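Local coordinates for glia-derived nexin (Homo sapiens, PDB 4DY0), which inhibits serine proteases including thrombin, trypsin and urokinase, binds heparin, and promotes neurite extension by blocking thrombin, at residues P28-I34 with F372-K378; T187-A191 with V354-F358; Q18-I23 with P288-L292; I258-M262 with L359-N365. All blocks are in the same frame, centred on the assembly; numbering follows the deposited sequence.

Contact 1. Residues P28-I34 with F372-K378; sequences PHDNIVI and FMGQINK
Residues Ile32 to Ile34 pair with Met373 to Gln375 as antiparallel strands of the B sheet in the serpin fold. The two short strand axes run 4.6 Å apart. Ile32 with Gln375 and Ile34 with Met373 are hydrogen-bonded pairs. Val33 with Gly374 is the non-hydrogen-bonded pair between them. Here the chains come close, and Gly374 CA makes a CA-H...O contact of 3.0 Å with Ile32 O. Ile32, Ile34, Met373 and Gln375 share one face of the sheet, which helix 5-26 covers with Phe20, Ile23 and Val24. Val33 is on the other face and packs on Ala324 of strand 319-328. Val33 CG1 also meets the edge of the Phe372 ring, 4.0 Å from Phe372 CD2.

Beyond the strands the bonding passes to side chains. Gln375 has an eclipsed first torsion (chi1 111°) and an extended chain, which brings its amide back to the turn before Ile32. Gln375 NE2 donates to Asp30 O at 3.0 Å, in the carbonyl plane. A water bridges Gln375 OE1 and Pro28 O, donating to both. Asn31 holds the C-terminal tail. Asn31 OD1 accepts from Asn377 N at 2.7 Å and from Lys378 N at 3.1 Å. With an alanine here, both N-H groups would probably lose this shared acceptor and the tail would be less firmly tied to the turn. The other half of the amide answers the tail's carbonyl: Asn31 ND2 donates to Lys378 O at 2.9 Å, with the oxygen close to the amide plane.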
loop_
_atom_site.group_PDB
_atom_site.type_symbol
_atom_site.label_atom_id
_atom_site.label_comp_id
_atom_site.label_asym_id
_atom_site.label_seq_id
_atom_site.Cartn_x
_atom_site.Cartn_y
_atom_site.Cartn_z
ATOM N N PRO A 28 9.249 3.500 14.077
ATOM C CA PRO A 28 8.287 4.503 14.534
ATOM C C PRO A 28 8.474 5.880 13.904
ATOM O O PRO A 28 7.507 6.632 13.776
ATOM C CB PRO A 28 8.549 4.586 16.044
ATOM C CG PRO A 28 9.286 3.337 16.388
ATOM C CD PRO A 28 10.068 2.964 15.177
ATOM N N HIS A 29 9.703 6.207 13.511
ATOM C CA HIS A 29 10.022 7.572 13.076
ATOM C C HIS A 29 10.312 7.718 11.582
ATOM O O HIS A 29 10.713 8.789 11.125
ATOM C CB HIS A 29 11.185 8.145 13.894
ATOM C CG HIS A 29 10.870 8.313 15.347
ATOM N ND1 HIS A 29 11.815 8.155 16.339
ATOM C CD2 HIS A 29 9.708 8.604 15.980
ATOM C CE1 HIS A 29 11.252 8.357 17.517
ATOM N NE2 HIS A 29 9.973 8.629 17.327
ATOM N N ASP A 30 10.099 6.650 10.825
ATOM C CA ASP A 30 10.345 6.684 9.388
ATOM C C ASP A 30 9.078 6.939 8.584
ATOM O O ASP A 30 7.963 6.759 9.073
ATOM C CB ASP A 30 10.959 5.362 8.924
ATOM C CG ASP A 30 12.361 5.153 9.459
ATOM O OD1 ASP A 30 12.953 6.121 9.991
ATOM O OD2 ASP A 30 12.868 4.020 9.343
ATOM N N ASN A 31 9.264 7.354 7.340
ATOM C CA ASN A 31 8.169 7.423 6.403
ATOM C C ASN A 31 7.897 6.024 5.879
ATOM O O ASN A 31 8.748 5.407 5.244
ATOM C CB ASN A 31 8.501 8.385 5.263
ATOM C CG ASN A 31 8.556 9.824 5.722
ATOM O OD1 ASN A 31 8.018 10.180 6.779
ATOM N ND2 ASN A 31 9.208 10.669 4.932
ATOM N N ILE A 32 6.713 5.507 6.171
ATOM C CA ILE A 32 6.350 4.171 5.732
ATOM C C ILE A 32 5.108 4.252 4.859
ATOM O O ILE A 32 4.063 4.730 5.297
ATOM C CB ILE A 32 6.082 3.241 6.925
ATOM C CG1 ILE A 32 7.326 3.139 7.812
ATOM C CG2 ILE A 32 5.669 1.866 6.439
ATOM C CD1 ILE A 32 8.510 2.467 7.135
ATOM N N VAL A 33 5.234 3.807 3.613
ATOM C CA VAL A 33 4.110 3.812 2.688
ATOM C C VAL A 33 3.934 2.436 2.072
ATOM O O VAL A 33 4.767 1.977 1.291
ATOM C CB VAL A 33 4.278 4.867 1.583
ATOM C CG1 VAL A 33 3.002 4.974 0.753
ATOM C CG2 VAL A 33 4.629 6.209 2.199
ATOM N N ILE A 34 2.839 1.790 2.446
ATOM C CA ILE A 34 2.545 0.424 2.057
ATOM C C ILE A 34 1.254 0.398 1.249
ATOM O O ILE A 34 0.439 1.327 1.333
ATOM C CB ILE A 34 2.326 -0.439 3.316
ATOM C CG1 ILE A 34 3.636 -0.600 4.093
ATOM C CG2 ILE A 34 1.725 -1.780 2.961
ATOM C CD1 ILE A 34 4.715 -1.284 3.318
ATOM N N PHE A 372 -3.599 2.371 -0.345
ATOM C CA PHE A 372 -2.424 2.948 0.296
ATOM C C PHE A 372 -2.643 3.069 1.789
ATOM O O PHE A 372 -3.750 3.376 2.248
ATOM C CB PHE A 372 -2.142 4.357 -0.228
ATOM C CG PHE A 372 -1.485 4.402 -1.574
ATOM C CD1 PHE A 372 -2.226 4.220 -2.733
ATOM C CD2 PHE A 372 -0.134 4.676 -1.687
ATOM C CE1 PHE A 372 -1.624 4.286 -3.977
ATOM C CE2 PHE A 372 0.474 4.743 -2.931
ATOM C CZ PHE A 372 -0.274 4.546 -4.078
ATOM N N MET A 373 -1.574 2.846 2.541
ATOM C CA MET A 373 -1.546 3.177 3.953
ATOM C C MET A 373 -0.160 3.730 4.263
ATOM O O MET A 373 0.856 3.116 3.924
ATOM C CB MET A 373 -1.844 1.949 4.805
ATOM C CG MET A 373 -1.949 2.246 6.290
ATOM S SD MET A 373 -2.540 0.823 7.219
ATOM C CE MET A 373 -2.810 1.555 8.837
ATOM N N GLY A 374 -0.111 4.895 4.895
ATOM C CA GLY A 374 1.170 5.537 5.124
ATOM C C GLY A 374 1.313 6.234 6.460
ATOM O O GLY A 374 0.351 6.785 7.008
ATOM N N GLN A 375 2.528 6.208 6.994
ATOM C CA GLN A 375 2.839 7.043 8.132
ATOM C C GLN A 375 3.881 8.052 7.670
ATOM O O GLN A 375 4.964 7.682 7.223
ATOM C CB GLN A 375 3.326 6.209 9.325
ATOM C CG GLN A 375 4.781 6.379 9.665
ATOM C CD GLN A 375 5.141 5.769 11.009
ATOM O OE1 GLN A 375 4.323 5.733 11.924
ATOM N NE2 GLN A 375 6.374 5.283 11.130
ATOM N N ILE A 376 3.535 9.330 7.743
ATOM C CA ILE A 376 4.449 10.373 7.299
ATOM C C ILE A 376 5.023 11.110 8.497
ATOM O O ILE A 376 4.305 11.844 9.178
ATOM C CB ILE A 376 3.750 11.382 6.368
ATOM C CG1 ILE A 376 3.154 10.666 5.148
ATOM C CG2 ILE A 376 4.717 12.486 5.950
ATOM C CD1 ILE A 376 4.170 9.861 4.335
ATOM N N ASN A 377 6.313 10.900 8.750
ATOM C CA ASN A 377 7.018 11.563 9.844
ATOM C C ASN A 377 7.699 12.850 9.401
ATOM O O ASN A 377 8.008 13.714 10.221
ATOM C CB ASN A 377 8.054 10.618 10.455
ATOM C CG ASN A 377 7.457 9.713 11.502
ATOM O OD1 ASN A 377 7.351 8.498 11.311
ATOM N ND2 ASN A 377 7.038 10.302 12.613
ATOM N N LYS A 378 7.943 12.963 8.101
ATOM C CA LYS A 378 8.504 14.178 7.525
ATOM C C LYS A 378 8.200 14.233 6.034
ATOM O O LYS A 378 8.783 13.487 5.257
ATOM C CB LYS A 378 10.015 14.244 7.755
ATOM C CG LYS A 378 10.594 15.638 7.561
ATOM C CD LYS A 378 12.018 15.732 8.089
ATOM C CE LYS A 378 12.977 14.895 7.259
ATOM N NZ LYS A 378 14.377 15.007 7.760
HETATM O O HOH W 1 5.097 6.073 14.741
#

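Contact 2. Residues T187-A191 with V354-F358; sequences TFVAA and VDRPF
Phe188 sets its CG opposite its own backbone N (chi1 -177°), which lays the ring against the backbone of Asp355 and Arg356. Phe358 holds its ring between its backbone N and carbonyl carbon (chi1 64°), and its edge reaches the Phe188 edge. The rings meet there at 4.2 Å, from Phe188 CE1 to Phe358 CD1. One face of the Phe188 ring carries two atoms near its rim. Asp355 O stands 3.6 Å above the ring plane, and Arg356 CA stands at nearly the same height. Val354 O sits at the ring edge.

The backbones make one hydrogen bond, from Val189 N to Asp355 O at 2.8 Å. The same oxygen takes a CA-H...O contact from Phe188 CA. Val189 O is approached by two carbons instead. Pro357 CD is 3.1 Å from Val189 O, and Arg356 CA makes a longer CA-H...O contact with it of 3.6 Å. Pro357 CG also packs near Ala191 N.

Next to this, Arg356 NE forms a salt bridge with Asp355 OD1 at 3.0 Å. The same guanidinium has a second partner: Arg356 NH1 donates to Pro239 O. Phe188 packs further on Val198, Met200 and the terminal Pro379. The contact ties the end of strand 184-189 to the loop between strands 351-353 and 358-364. In the serpin fold this is where the chain leaves sheet C, after the reactive loop, and enters sheet B.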
loop_
_atom_site.group_PDB
_atom_site.type_symbol
_atom_site.label_atom_id
_atom_site.label_comp_id
_atom_site.label_asym_id
_atom_site.label_seq_id
_atom_site.Cartn_x
_atom_site.Cartn_y
_atom_site.Cartn_z
ATOM N N THR A 187 5.264 25.677 8.995
ATOM C CA THR A 187 5.985 24.818 9.922
ATOM C C THR A 187 5.359 23.428 10.083
ATOM O O THR A 187 4.169 23.296 10.378
ATOM C CB THR A 187 6.089 25.467 11.310
ATOM O OG1 THR A 187 6.810 26.701 11.209
ATOM C CG2 THR A 187 6.809 24.541 12.282
ATOM N N PHE A 188 6.176 22.397 9.887
ATOM C CA PHE A 188 5.800 21.029 10.211
ATOM C C PHE A 188 6.720 20.591 11.347
ATOM O O PHE A 188 7.935 20.694 11.229
ATOM C CB PHE A 188 5.969 20.123 8.983
ATOM C CG PHE A 188 5.543 18.694 9.209
ATOM C CD1 PHE A 188 4.270 18.268 8.858
ATOM C CD2 PHE A 188 6.419 17.773 9.767
ATOM C CE1 PHE A 188 3.876 16.950 9.066
ATOM C CE2 PHE A 188 6.031 16.457 9.977
ATOM C CZ PHE A 188 4.757 16.045 9.626
ATOM N N VAL A 189 6.153 20.149 12.464
ATOM C CA VAL A 189 6.975 19.680 13.576
ATOM C C VAL A 189 7.104 18.162 13.519
ATOM O O VAL A 189 6.144 17.438 13.781
ATOM C CB VAL A 189 6.409 20.108 14.940
ATOM C CG1 VAL A 189 7.310 19.606 16.058
ATOM C CG2 VAL A 189 6.292 21.617 15.014
ATOM N N ALA A 190 8.292 17.681 13.167
ATOM C CA ALA A 190 8.501 16.247 12.983
ATOM C C ALA A 190 8.682 15.533 14.310
ATOM O O ALA A 190 8.607 16.151 15.372
ATOM C CB ALA A 190 9.680 15.988 12.066
ATOM N N ALA A 191 8.915 14.226 14.238
ATOM C CA ALA A 191 9.059 13.397 15.433
ATOM C C ALA A 191 10.194 13.868 16.350
ATOM O O ALA A 191 10.034 13.911 17.575
ATOM C CB ALA A 191 9.253 11.938 15.040
ATOM N N VAL A 354 -2.525 19.717 9.134
ATOM C CA VAL A 354 -1.631 18.576 9.176
ATOM C C VAL A 354 -0.187 19.044 9.324
ATOM O O VAL A 354 0.554 19.097 8.344
ATOM C CB VAL A 354 -1.778 17.728 7.902
ATOM C CG1 VAL A 354 -0.785 16.588 7.907
ATOM C CG2 VAL A 354 -3.197 17.200 7.791
ATOM N N ASP A 355 0.208 19.379 10.552
ATOM C CA ASP A 355 1.521 19.974 10.807
ATOM C C ASP A 355 2.414 19.115 11.710
ATOM O O ASP A 355 3.441 19.579 12.200
ATOM C CB ASP A 355 1.357 21.372 11.410
ATOM C CG ASP A 355 0.547 21.364 12.701
ATOM O OD1 ASP A 355 0.149 20.272 13.156
ATOM O OD2 ASP A 355 0.305 22.453 13.265
ATOM N N ARG A 356 2.014 17.867 11.927
ATOM C CA ARG A 356 2.781 16.935 12.750
ATOM C C ARG A 356 2.636 15.546 12.132
ATOM O O ARG A 356 1.748 15.331 11.312
ATOM C CB ARG A 356 2.259 16.943 14.193
ATOM C CG ARG A 356 2.375 18.289 14.903
ATOM C CD ARG A 356 1.398 18.422 16.082
ATOM N NE ARG A 356 0.022 18.597 15.620
ATOM C CZ ARG A 356 -0.996 17.797 15.933
ATOM N NH1 ARG A 356 -0.816 16.762 16.743
ATOM N NH2 ARG A 356 -2.204 18.045 15.447
ATOM N N PRO A 357 3.510 14.599 12.508
ATOM C CA PRO A 357 3.436 13.260 11.909
ATOM C C PRO A 357 1.999 12.739 11.831
ATOM O O PRO A 357 1.232 12.883 12.789
ATOM C CB PRO A 357 4.271 12.410 12.863
ATOM C CG PRO A 357 5.318 13.374 13.375
ATOM C CD PRO A 357 4.619 14.719 13.474
ATOM N N PHE A 358 1.641 12.145 10.695
ATOM C CA PHE A 358 0.258 11.748 10.446
ATOM C C PHE A 358 0.125 10.413 9.723
ATOM O O PHE A 358 1.083 9.899 9.145
ATOM C CB PHE A 358 -0.486 12.836 9.656
ATOM C CG PHE A 358 0.066 13.084 8.271
ATOM C CD1 PHE A 358 1.189 13.882 8.087
ATOM C CD2 PHE A 358 -0.551 12.539 7.154
ATOM C CE1 PHE A 358 1.696 14.124 6.815
ATOM C CE2 PHE A 358 -0.052 12.776 5.874
ATOM C CZ PHE A 358 1.075 13.568 5.708
#

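Contact 3. Residues Q18-I23 with P288-L292; sequences QVFNQI and PLKVL
Gln22, Pro288 and Leu292 bury the most surface here, where helix 5-26 meets residues 288-292. Gln22 points toward residues 288-292 with an extended chain (chi1 -80°, chi2 -164°). Its amide group meets Val291 from the opposite direction, with Gln22 CD 3.6 Å from Val291 CB. The same amide sits close to the backbone carbonyl of Pro288 and beside the branch point of Leu292. A glycine in its place would probably leave Val291 and this flank of Leu292 without their cover from the neighbouring helix.

Pro288 presents its ring to two side chains. Its CB lies 3.8 Å from Val19 CG1, and the two side chains cross at about a right angle. One atom further round the ring, Pro288 CG lies 4.0 Å from Ile23 CG1. Leu292 splits its two methyls between neighbours. Leu292 CD1 meets Val19 CG2 at 4.0 Å, while Leu292 CD2 packs against Gln18 NE2 at 3.5 Å. Val19 CG2 also touches Leu289 CD2, at 4.2 Å.

Helix 36-47 adjoins this cluster through Ile39, which meets Val19, and Leu43, which meets Leu289. On another side of helix 5-26, Phe20 packs on strands 32-34 and 369-376. The contact is mixed helix-to-helix packing of the serpin fold, with an apolar core of Val19, Ile23, Pro288 and Leu292 edged by the amides of Gln18 and Gln22: the long N-terminal helix rests on sheet B and takes up the short helix that follows strand 266-284.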
loop_
_atom_site.group_PDB
_atom_site.type_symbol
_atom_site.label_atom_id
_atom_site.label_comp_id
_atom_site.label_asym_id
_atom_site.label_seq_id
_atom_site.Cartn_x
_atom_site.Cartn_y
_atom_site.Cartn_z
ATOM N N GLN A 18 -2.123 -5.252 8.835
ATOM C CA GLN A 18 -1.372 -5.894 9.911
ATOM C C GLN A 18 0.122 -5.826 9.641
ATOM O O GLN A 18 0.920 -5.620 10.559
ATOM C CB GLN A 18 -1.806 -7.350 10.082
ATOM C CG GLN A 18 -3.114 -7.509 10.839
ATOM C CD GLN A 18 -3.583 -8.947 10.890
ATOM O OE1 GLN A 18 -4.760 -9.232 10.673
ATOM N NE2 GLN A 18 -2.664 -9.865 11.173
ATOM N N VAL A 19 0.497 -5.998 8.379
ATOM C CA VAL A 19 1.890 -5.864 7.987
ATOM C C VAL A 19 2.359 -4.437 8.244
ATOM O O VAL A 19 3.401 -4.221 8.864
ATOM C CB VAL A 19 2.107 -6.248 6.509
ATOM C CG1 VAL A 19 3.505 -5.862 6.057
ATOM C CG2 VAL A 19 1.856 -7.743 6.313
ATOM N N PHE A 20 1.581 -3.461 7.786
ATOM C CA PHE A 20 1.909 -2.061 8.047
ATOM C C PHE A 20 2.148 -1.824 9.538
ATOM O O PHE A 20 3.115 -1.154 9.925
ATOM C CB PHE A 20 0.798 -1.137 7.542
ATOM C CG PHE A 20 0.997 0.311 7.907
ATOM C CD1 PHE A 20 1.755 1.149 7.099
ATOM C CD2 PHE A 20 0.426 0.837 9.059
ATOM C CE1 PHE A 20 1.937 2.477 7.429
ATOM C CE2 PHE A 20 0.609 2.169 9.400
ATOM C CZ PHE A 20 1.362 2.990 8.585
ATOM N N ASN A 21 1.265 -2.375 10.369
ATOM C CA ASN A 21 1.345 -2.178 11.815
ATOM C C ASN A 21 2.631 -2.744 12.402
ATOM O O ASN A 21 3.145 -2.253 13.407
ATOM C CB ASN A 21 0.134 -2.798 12.511
ATOM C CG ASN A 21 -1.147 -2.058 12.203
ATOM O OD1 ASN A 21 -1.121 -0.888 11.818
ATOM N ND2 ASN A 21 -2.280 -2.731 12.378
ATOM N N GLN A 22 3.149 -3.784 11.768
ATOM C CA GLN A 22 4.406 -4.361 12.201
ATOM C C GLN A 22 5.553 -3.430 11.879
ATOM O O GLN A 22 6.350 -3.078 12.751
ATOM C CB GLN A 22 4.645 -5.684 11.496
ATOM C CG GLN A 22 3.905 -6.842 12.090
ATOM C CD GLN A 22 4.479 -8.140 11.598
ATOM O OE1 GLN A 22 3.761 -8.997 11.096
ATOM N NE2 GLN A 22 5.795 -8.283 11.708
ATOM N N ILE A 23 5.632 -3.042 10.611
ATOM C CA ILE A 23 6.732 -2.218 10.135
ATOM C C ILE A 23 6.803 -0.926 10.934
ATOM O O ILE A 23 7.857 -0.535 11.427
ATOM C CB ILE A 23 6.576 -1.898 8.642
ATOM C CG1 ILE A 23 6.526 -3.196 7.833
ATOM C CG2 ILE A 23 7.716 -0.997 8.170
ATOM C CD1 ILE A 23 6.022 -3.023 6.411
ATOM N N PRO A 288 8.003 -9.276 8.074
ATOM C CA PRO A 288 6.652 -9.120 8.595
ATOM C C PRO A 288 5.776 -10.324 8.258
ATOM O O PRO A 288 4.978 -10.765 9.089
ATOM C CB PRO A 288 6.142 -7.871 7.873
ATOM C CG PRO A 288 7.374 -7.091 7.571
ATOM C CD PRO A 288 8.432 -8.115 7.273
ATOM N N LEU A 289 5.921 -10.863 7.052
ATOM C CA LEU A 289 5.134 -12.036 6.673
ATOM C C LEU A 289 5.454 -13.245 7.560
ATOM O O LEU A 289 4.560 -13.996 7.941
ATOM C CB LEU A 289 5.305 -12.362 5.186
ATOM C CG LEU A 289 4.636 -11.355 4.239
ATOM C CD1 LEU A 289 4.936 -11.680 2.792
ATOM C CD2 LEU A 289 3.129 -11.286 4.471
ATOM N N LYS A 290 6.728 -13.431 7.892
ATOM C CA LYS A 290 7.117 -14.496 8.811
ATOM C C LYS A 290 6.385 -14.375 10.150
ATOM O O LYS A 290 5.880 -15.361 10.680
ATOM C CB LYS A 290 8.621 -14.468 9.070
ATOM C CG LYS A 290 9.490 -14.807 7.878
ATOM C CD LYS A 290 10.955 -14.881 8.309
ATOM C CE LYS A 290 11.878 -15.089 7.123
ATOM N NZ LYS A 290 13.284 -15.268 7.565
ATOM N N VAL A 291 6.342 -13.165 10.699
ATOM C CA VAL A 291 5.678 -12.928 11.977
ATOM C C VAL A 291 4.216 -13.364 11.910
ATOM O O VAL A 291 3.644 -13.797 12.915
ATOM C CB VAL A 291 5.758 -11.444 12.394
ATOM C CG1 VAL A 291 4.847 -11.163 13.590
ATOM C CG2 VAL A 291 7.200 -11.052 12.694
ATOM N N LEU A 292 3.623 -13.248 10.725
ATOM C CA LEU A 292 2.243 -13.685 10.505
ATOM C C LEU A 292 2.130 -15.202 10.374
ATOM O O LEU A 292 1.028 -15.751 10.368
ATOM C CB LEU A 292 1.645 -13.017 9.264
ATOM C CG LEU A 292 1.357 -11.517 9.350
ATOM C CD1 LEU A 292 0.628 -11.050 8.094
ATOM C CD2 LEU A 292 0.554 -11.180 10.606
#

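Contact 4. Residues I258-M262 with L359-N365; sequences IDSWM and LFFIRHN
Arg363 NH2, under the terminal methyl of Met262, donates to Asn365 OD1 at 2.8 Å. The bond lies in the carbonyl plane and uses a lone pair of the oxygen. Asn365 ND2 is held in turn by Ser233 OG. Met262 CE sits over one face of the guanidinium, 3.2 Å from Arg363 NH2. A bend at chi2 (-60°) of Met262 helps bring this methyl there. The extended Arg363 chain also slides past Ile258, whose CG2 is 3.8 Å from Arg363 NE. Asp259 adds only its charge. Its OD1 lies well out of the guanidinium plane, and no N-H points at it.

Helix segment 258-262 crosses strand segment 359-364, part of sheet B of the serpin fold, at -84°. Ile258 and Phe361 meet in its apolar part. Ile258 CD1 makes a CH-pi contact over the centre of the Phe361 ring, 3.8 Å from the centroid. Trp261 CH2 comes to the edge of the same ring, 3.6 Å from Phe361 CE1, with the ring planes at 63°. Trp261 also reaches Leu359 CD2 with its own edge. Its NE1 bonds Tyr220 OH, and its rings stack with Phe222.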
loop_
_atom_site.group_PDB
_atom_site.type_symbol
_atom_site.label_atom_id
_atom_site.label_comp_id
_atom_site.label_asym_id
_atom_site.label_seq_id
_atom_site.Cartn_x
_atom_site.Cartn_y
_atom_site.Cartn_z
ATOM N N ILE A 258 -11.605 2.011 10.172
ATOM C CA ILE A 258 -12.046 2.810 9.038
ATOM C C ILE A 258 -13.573 2.825 8.941
ATOM O O ILE A 258 -14.172 3.867 8.671
ATOM C CB ILE A 258 -11.454 2.289 7.720
ATOM C CG1 ILE A 258 -9.928 2.311 7.780
ATOM C CG2 ILE A 258 -11.974 3.104 6.539
ATOM C CD1 ILE A 258 -9.270 1.846 6.503
ATOM N N ASP A 259 -14.199 1.671 9.157
ATOM C CA ASP A 259 -15.658 1.594 9.177
ATOM C C ASP A 259 -16.204 2.455 10.308
ATOM O O ASP A 259 -17.222 3.123 10.165
ATOM C CB ASP A 259 -16.131 0.149 9.350
ATOM C CG ASP A 259 -15.777 -0.727 8.165
ATOM O OD1 ASP A 259 -15.371 -0.183 7.115
ATOM O OD2 ASP A 259 -15.905 -1.964 8.281
ATOM N N SER A 260 -15.512 2.442 11.437
ATOM C CA SER A 260 -15.923 3.245 12.573
ATOM C C SER A 260 -15.888 4.730 12.213
ATOM O O SER A 260 -16.816 5.467 12.534
ATOM C CB SER A 260 -15.035 2.956 13.783
ATOM O OG SER A 260 -15.438 3.721 14.901
ATOM N N TRP A 261 -14.824 5.165 11.538
ATOM C CA TRP A 261 -14.726 6.561 11.122
ATOM C C TRP A 261 -15.922 6.925 10.255
ATOM O O TRP A 261 -16.533 7.976 10.435
ATOM C CB TRP A 261 -13.428 6.847 10.354
ATOM C CG TRP A 261 -12.166 6.643 11.143
ATOM C CD1 TRP A 261 -12.060 6.446 12.490
ATOM C CD2 TRP A 261 -10.826 6.647 10.634
ATOM N NE1 TRP A 261 -10.742 6.306 12.846
ATOM C CE2 TRP A 261 -9.963 6.428 11.726
ATOM C CE3 TRP A 261 -10.273 6.806 9.358
ATOM C CZ2 TRP A 261 -8.575 6.368 11.582
ATOM C CZ3 TRP A 261 -8.898 6.745 9.217
ATOM C CH2 TRP A 261 -8.064 6.527 10.322
ATOM N N MET A 262 -16.253 6.042 9.316
ATOM C CA MET A 262 -17.352 6.279 8.384
ATOM C C MET A 262 -18.655 6.660 9.087
ATOM O O MET A 262 -19.414 7.492 8.593
ATOM C CB MET A 262 -17.579 5.049 7.501
ATOM C CG MET A 262 -16.407 4.698 6.594
ATOM S SD MET A 262 -15.984 6.029 5.457
ATOM C CE MET A 262 -14.792 5.216 4.395
ATOM N N LEU A 359 -1.083 9.866 9.765
ATOM C CA LEU A 359 -1.413 8.634 9.075
ATOM C C LEU A 359 -2.345 8.957 7.918
ATOM O O LEU A 359 -3.181 9.850 8.022
ATOM C CB LEU A 359 -2.125 7.678 10.030
ATOM C CG LEU A 359 -2.487 6.306 9.460
ATOM C CD1 LEU A 359 -1.329 5.349 9.657
ATOM C CD2 LEU A 359 -3.739 5.766 10.126
ATOM N N PHE A 360 -2.214 8.234 6.814
ATOM C CA PHE A 360 -3.159 8.411 5.727
ATOM C C PHE A 360 -3.490 7.104 5.028
ATOM O O PHE A 360 -2.655 6.197 4.960
ATOM C CB PHE A 360 -2.674 9.470 4.729
ATOM C CG PHE A 360 -1.639 8.977 3.764
ATOM C CD1 PHE A 360 -0.293 9.204 3.994
ATOM C CD2 PHE A 360 -2.013 8.308 2.604
ATOM C CE1 PHE A 360 0.666 8.757 3.091
ATOM C CE2 PHE A 360 -1.063 7.861 1.701
ATOM C CZ PHE A 360 0.276 8.085 1.943
ATOM N N PHE A 361 -4.727 7.018 4.541
ATOM C CA PHE A 361 -5.184 5.898 3.731
ATOM C C PHE A 361 -5.592 6.417 2.368
ATOM O O PHE A 361 -6.040 7.553 2.240
ATOM C CB PHE A 361 -6.433 5.256 4.340
ATOM C CG PHE A 361 -6.193 4.511 5.612
ATOM C CD1 PHE A 361 -6.533 5.072 6.830
ATOM C CD2 PHE A 361 -5.660 3.232 5.592
ATOM C CE1 PHE A 361 -6.327 4.380 8.009
ATOM C CE2 PHE A 361 -5.452 2.533 6.763
ATOM C CZ PHE A 361 -5.785 3.108 7.976
ATOM N N ILE A 362 -5.458 5.571 1.357
ATOM C CA ILE A 362 -6.119 5.789 0.084
ATOM C C ILE A 362 -7.082 4.624 -0.091
ATOM O O ILE A 362 -6.664 3.469 -0.141
ATOM C CB ILE A 362 -5.124 5.836 -1.096
ATOM C CG1 ILE A 362 -4.193 7.036 -0.958
ATOM C CG2 ILE A 362 -5.870 5.921 -2.426
ATOM C CD1 ILE A 362 -4.903 8.355 -1.128
ATOM N N ARG A 363 -8.372 4.927 -0.170
ATOM C CA ARG A 363 -9.395 3.893 -0.182
ATOM C C ARG A 363 -10.195 3.887 -1.484
ATOM O O ARG A 363 -10.594 4.938 -1.985
ATOM C CB ARG A 363 -10.335 4.099 1.006
ATOM C CG ARG A 363 -11.306 2.968 1.266
ATOM C CD ARG A 363 -11.982 3.162 2.621
ATOM N NE ARG A 363 -12.830 2.033 2.985
ATOM C CZ ARG A 363 -14.137 1.971 2.743
ATOM N NH1 ARG A 363 -14.834 0.902 3.107
ATOM N NH2 ARG A 363 -14.745 2.979 2.133
ATOM N N HIS A 364 -10.413 2.695 -2.029
ATOM C CA HIS A 364 -11.342 2.509 -3.130
ATOM C C HIS A 364 -12.671 2.107 -2.507
ATOM O O HIS A 364 -12.854 0.966 -2.085
ATOM C CB HIS A 364 -10.835 1.431 -4.089
ATOM C CG HIS A 364 -11.662 1.280 -5.328
ATOM N ND1 HIS A 364 -12.549 0.240 -5.510
ATOM C CD2 HIS A 364 -11.733 2.033 -6.452
ATOM C CE1 HIS A 364 -13.133 0.360 -6.689
ATOM N NE2 HIS A 364 -12.656 1.441 -7.281
ATOM N N ASN A 365 -13.593 3.058 -2.439
ATOM C CA ASN A 365 -14.808 2.902 -1.641
ATOM C C ASN A 365 -15.803 1.836 -2.117
ATOM O O ASN A 365 -16.426 1.161 -1.296
ATOM C CB ASN A 365 -15.477 4.267 -1.444
ATOM C CG ASN A 365 -14.552 5.265 -0.753
ATOM O OD1 ASN A 365 -14.072 5.013 0.352
ATOM N ND2 ASN A 365 -14.290 6.393 -1.406
#

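In the fold
From the N terminus, helix 5-26 comes first, and contact 3 joins it to 288-292, closing a long loop. Contact 1 starts just after this helix and returns only at the C terminus, so contacts 1 and 3 cross. Contacts 2 and 4 both lie within the span of contact 1. They cross each other, and each crosses contact 3. Residues 354-358 of contact 2 run straight into 359-365 of contact 4, and that strand pairs with 369-376 of contact 1. Phe20 on helix 5-26 touches both Met373 and Leu359. Together the contacts tie sheet B to sheet C and to helix 255-262, and join helix 5-26, which lies on sheet B, to helix 286-291.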